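Local coordinates for protein transcriptional regulator KdgR (Pseudomonas aeruginosa, PDB 5Y6I) that probably binds DNA and regulates transcription as a member of the IclR family of bacterial transcription factors, at residues P34-L38 / S39-E43; R162-A165 / E166-E170. All blocks are in the same frame, centred on the assembly; numbering follows the deposited sequence.

The two local contacts sit in the two different parts of an IclR-type regulator and come in series along the chain. Interaction 1 joins the loop after helix 18-31 to the first turns of helix 38-45, inside the helix-turn-helix domain; interaction 2 spans two turns of helix 162-171, inside the C-terminal IclR domain. Their centres lie about 48 Å apart and their nearest atoms about 28 Å apart, on opposite sides of the chain's centre, and they share no helix or sheet. Each borders the second subunit, Pro-34 packing on Ser-90 and Glu-163 on Val-131 of that chain. They are thus separate local features, one of the probable DNA-binding domain and one of the C-terminal domain.

Interaction 1 of 2, residues P34-L38 / S39-E43; sequences PATSL and SRLAE
The carbonyl oxygen of Ser-37 is gripped by two donors. Leu-41 N reaches Ser-37 O at 3.1 Å, while Thr-36 OG1 donates to Ser-37 O at 3.1 Å within the carbonyl plane, on a lone pair. The hydroxyl of Thr-36 gets there because OG1 lies opposite the backbone N about the first torsion (chi1 -175°), and it also rests 3.7 Å from Arg-40 CB. Its other branch, CG2, meets Leu-41 CD1 at 4.2 Å, the two side chains crossing at about a right angle. Ser-37 is the N-cap: its OG accepts from Arg-40 N in a weak but nearly straight bond of 3.5 Å. One residue on, Ala-42 N gives Leu-38 O a shorter bond of 2.8 Å, continuing the i to i+4 pattern that the Leu-41 N bond to Ser-37 O begins. Outside this turn, Leu-29 of helix 18-31 touches both Thr-36 and Leu-41, and Val-52 of helix 49-61 touches Leu-38 and Ala-42. The backbone of Thr-36 also bonds to that of Tyr-74 in the small two-stranded sheet. A serine N-cap thus opens helix 38-45 within a winged helix-turn-helix fold, as in the DNA-binding domains of IclR regulators.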
loop_
_atom_site.group_PDB
_atom_site.type_symbol
_atom_site.label_atom_id
_atom_site.label_comp_id
_atom_site.label_asym_id
_atom_site.label_seq_id
_atom_site.Cartn_x
_atom_site.Cartn_y
_atom_site.Cartn_z
ATOM N N PRO A 34 3.235 -17.901 -5.124
ATOM C CA PRO A 34 2.060 -17.884 -5.968
ATOM C C PRO A 34 1.334 -19.182 -6.073
ATOM O O PRO A 34 0.141 -19.181 -6.289
ATOM C CB PRO A 34 2.700 -17.585 -7.311
ATOM C CG PRO A 34 4.038 -18.210 -7.227
ATOM C CD PRO A 34 4.475 -18.078 -5.810
ATOM N N ALA A 35 2.034 -20.287 -5.921
ATOM C CA ALA A 35 1.338 -21.560 -6.069
ATOM C C ALA A 35 2.020 -22.588 -5.181
ATOM O O ALA A 35 3.246 -22.571 -5.055
ATOM C CB ALA A 35 1.352 -22.034 -7.529
ATOM N N THR A 36 1.242 -23.488 -4.575
ATOM C CA THR A 36 1.843 -24.451 -3.663
ATOM C C THR A 36 1.150 -25.809 -3.770
ATOM O O THR A 36 -0.031 -25.907 -4.118
ATOM C CB THR A 36 1.838 -23.910 -2.198
ATOM O OG1 THR A 36 2.531 -24.833 -1.344
ATOM C CG2 THR A 36 0.430 -23.658 -1.658
ATOM N N SER A 37 1.913 -26.865 -3.497
ATOM C CA SER A 37 1.355 -28.207 -3.359
ATOM C C SER A 37 0.952 -28.463 -1.907
ATOM O O SER A 37 1.284 -27.696 -1.008
ATOM C CB SER A 37 2.350 -29.272 -3.820
ATOM O OG SER A 37 3.255 -29.593 -2.775
ATOM N N LEU A 38 0.224 -29.568 -1.684
ATOM C CA LEU A 38 -0.284 -29.860 -0.344
ATOM C C LEU A 38 0.855 -30.124 0.632
ATOM O O LEU A 38 0.901 -29.533 1.717
ATOM C CB LEU A 38 -1.246 -31.051 -0.377
ATOM C CG LEU A 38 -1.647 -31.534 1.023
ATOM C CD1 LEU A 38 -2.618 -30.531 1.621
ATOM C CD2 LEU A 38 -2.287 -32.923 0.981
ATOM N N SER A 39 1.796 -30.992 0.254
ATOM C CA SER A 39 2.884 -31.366 1.155
ATOM C C SER A 39 3.734 -30.168 1.562
ATOM O O SER A 39 4.200 -30.092 2.706
ATOM C CB SER A 39 3.765 -32.413 0.496
ATOM O OG SER A 39 4.535 -33.075 1.474
ATOM N N ARG A 40 3.993 -29.249 0.625
ATOM C CA ARG A 40 4.737 -28.045 0.973
ATOM C C ARG A 40 3.924 -27.159 1.901
ATOM O O ARG A 40 4.483 -26.540 2.811
ATOM C CB ARG A 40 5.143 -27.286 -0.293
ATOM C CG ARG A 40 6.500 -27.691 -0.861
ATOM C CD ARG A 40 7.635 -27.215 0.056
ATOM N NE ARG A 40 8.113 -25.894 -0.342
ATOM C CZ ARG A 40 8.719 -25.034 0.470
ATOM N NH1 ARG A 40 8.919 -25.348 1.745
ATOM N NH2 ARG A 40 9.117 -23.858 0.009
ATOM N N LEU A 41 2.603 -27.138 1.708
ATOM C CA LEU A 41 1.698 -26.356 2.548
ATOM C C LEU A 41 1.660 -26.881 3.980
ATOM O O LEU A 41 1.855 -26.126 4.942
ATOM C CB LEU A 41 0.296 -26.387 1.955
ATOM C CG LEU A 41 -0.711 -25.352 2.435
ATOM C CD1 LEU A 41 -0.061 -23.976 2.495
ATOM C CD2 LEU A 41 -1.898 -25.322 1.500
ATOM N N ALA A 42 1.363 -28.174 4.145
ATOM C CA ALA A 42 1.251 -28.738 5.484
ATOM C C ALA A 42 2.586 -28.694 6.216
ATOM O O ALA A 42 2.619 -28.559 7.446
ATOM C CB ALA A 42 0.721 -30.168 5.403
ATOM N N GLU A 43 3.696 -28.793 5.479
ATOM C CA GLU A 43 5.008 -28.665 6.099
ATOM C C GLU A 43 5.260 -27.238 6.572
ATOM O O GLU A 43 5.976 -27.024 7.558
ATOM C CB GLU A 43 6.082 -29.118 5.111
ATOM C CG GLU A 43 7.519 -28.884 5.559
ATOM C CD GLU A 43 8.519 -29.568 4.646
ATOM O OE1 GLU A 43 8.720 -30.795 4.803
ATOM O OE2 GLU A 43 9.089 -28.888 3.762
#

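Interaction 2 of 2, residues R162-A165 / E166-E170; sequences REVA and ELREE
The guanidinium of Arg-168 lies back over the preceding turn, with Ala-165 beneath one of its faces. Ala-165 CA stands 4.1 Å from the plane, over the centre of the group, and Ala-165 CB approaches Arg-168 NH2 at 3.9 Å. Val-164 CG2 comes to Arg-168 NH1 obliquely, at 4.1 Å. The chain of Arg-168 leaves the helix with CG anti to the backbone N and stays extended through the second torsion; a bend at the third (chi3 83°) brings the flat end back over Ala-165. The Glu-169 side chain runs past the Ala-165 carbonyl.

Beneath these side chains the backbone sets the spacing. Arg-168 N donates to Val-164 O at 3.0 Å, and Glu-169 N donates to Ala-165 O at 2.7 Å; both bonds span four residues, the alpha-helical step. Toward the beginning of the helix a water donates to Arg-162 O and accepts a weak bond of 3.3 Å from Glu-166 N, bridging one further such step.

In the next shell, Arg-168 NH1 forms a salt bridge with Glu-161 and a weak hydrogen bond with Tyr-186 OH, which together would hold the guanidinium on this side of the helix. Leu-167 and Glu-163 touch Trp-117 of strand 111-118, while Leu-167 and Arg-168 meet the loop residue Leu-146. These i to i+4 bonds, with an arginine folded over its own helix, belong to a peripheral alpha-helix of the GAF-like C-terminal domain of IclR regulators, reaching the antiparallel sheet through Trp-117.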
loop_
_atom_site.group_PDB
_atom_site.type_symbol
_atom_site.label_atom_id
_atom_site.label_comp_id
_atom_site.label_asym_id
_atom_site.label_seq_id
_atom_site.Cartn_x
_atom_site.Cartn_y
_atom_site.Cartn_z
ATOM N N ARG A 162 14.005 12.151 -7.960
ATOM C CA ARG A 162 13.178 13.020 -8.782
ATOM C C ARG A 162 12.239 13.879 -7.937
ATOM O O ARG A 162 11.987 15.043 -8.271
ATOM C CB ARG A 162 12.406 12.165 -9.787
ATOM C CG ARG A 162 11.258 12.872 -10.443
ATOM C CD ARG A 162 11.751 13.687 -11.618
ATOM N NE ARG A 162 10.740 14.645 -12.038
ATOM C CZ ARG A 162 10.485 14.934 -13.309
ATOM N NH1 ARG A 162 11.141 14.311 -14.279
ATOM N NH2 ARG A 162 9.553 15.826 -13.610
ATOM N N GLU A 163 11.711 13.345 -6.842
ATOM C CA GLU A 163 10.805 14.152 -6.038
ATOM C C GLU A 163 11.505 14.919 -4.917
ATOM O O GLU A 163 10.823 15.569 -4.117
ATOM C CB GLU A 163 9.671 13.298 -5.470
ATOM C CG GLU A 163 10.031 11.890 -5.075
ATOM C CD GLU A 163 8.832 11.156 -4.496
ATOM O OE1 GLU A 163 8.684 9.948 -4.750
ATOM O OE2 GLU A 163 8.029 11.804 -3.793
ATOM N N VAL A 164 12.834 14.876 -4.842
ATOM C CA VAL A 164 13.559 15.724 -3.914
ATOM C C VAL A 164 14.315 16.843 -4.623
ATOM O O VAL A 164 14.514 17.909 -4.028
ATOM C CB VAL A 164 14.522 14.901 -3.026
ATOM C CG1 VAL A 164 13.853 13.693 -2.440
ATOM C CG2 VAL A 164 15.795 14.553 -3.725
ATOM N N ALA A 165 14.687 16.652 -5.892
ATOM C CA ALA A 165 15.706 17.483 -6.514
ATOM C C ALA A 165 15.270 18.937 -6.632
ATOM O O ALA A 165 16.074 19.848 -6.403
ATOM C CB ALA A 165 16.072 16.915 -7.887
ATOM N N GLU A 166 14.008 19.184 -6.996
ATOM C CA GLU A 166 13.601 20.564 -7.246
ATOM C C GLU A 166 13.724 21.406 -5.984
ATOM O O GLU A 166 14.386 22.447 -5.988
ATOM C CB GLU A 166 12.176 20.636 -7.788
ATOM C CG GLU A 166 11.649 22.077 -7.800
ATOM C CD GLU A 166 10.209 22.185 -8.260
ATOM O OE1 GLU A 166 9.984 22.755 -9.356
ATOM O OE2 GLU A 166 9.310 21.697 -7.524
ATOM N N LEU A 167 13.098 20.967 -4.888
ATOM C CA LEU A 167 13.220 21.737 -3.658
ATOM C C LEU A 167 14.664 21.771 -3.184
ATOM O O LEU A 167 15.121 22.805 -2.675
ATOM C CB LEU A 167 12.279 21.201 -2.563
ATOM C CG LEU A 167 12.291 19.791 -1.955
ATOM C CD1 LEU A 167 13.044 19.773 -0.637
ATOM C CD2 LEU A 167 10.871 19.297 -1.739
ATOM N N ARG A 168 15.416 20.683 -3.395
ATOM C CA ARG A 168 16.843 20.736 -3.095
ATOM C C ARG A 168 17.544 21.807 -3.920
ATOM O O ARG A 168 18.460 22.477 -3.424
ATOM C CB ARG A 168 17.506 19.382 -3.340
ATOM C CG ARG A 168 19.027 19.448 -3.165
ATOM C CD ARG A 168 19.699 18.159 -3.559
ATOM N NE ARG A 168 19.874 18.168 -4.994
ATOM C CZ ARG A 168 19.728 17.105 -5.782
ATOM N NH1 ARG A 168 19.380 15.917 -5.286
ATOM N NH2 ARG A 168 19.908 17.246 -7.078
ATOM N N GLU A 169 17.130 21.989 -5.176
ATOM C CA GLU A 169 17.724 23.040 -5.993
ATOM C C GLU A 169 17.247 24.424 -5.570
ATOM O O GLU A 169 17.998 25.399 -5.692
ATOM C CB GLU A 169 17.417 22.779 -7.464
ATOM C CG GLU A 169 18.209 21.616 -8.035
ATOM C CD GLU A 169 17.570 21.017 -9.265
ATOM O OE1 GLU A 169 18.048 19.955 -9.716
ATOM O OE2 GLU A 169 16.591 21.603 -9.776
ATOM N N GLU A 170 16.010 24.547 -5.085
ATOM C CA GLU A 170 15.597 25.825 -4.516
ATOM C C GLU A 170 16.398 26.151 -3.265
ATOM O O GLU A 170 16.621 27.326 -2.959
ATOM C CB GLU A 170 14.107 25.809 -4.193
ATOM C CG GLU A 170 13.198 25.623 -5.391
ATOM C CD GLU A 170 11.734 25.583 -4.994
ATOM O OE1 GLU A 170 11.428 25.860 -3.810
ATOM O OE2 GLU A 170 10.889 25.283 -5.864
HETATM O O HOH W 1 11.338 17.469 -8.053
#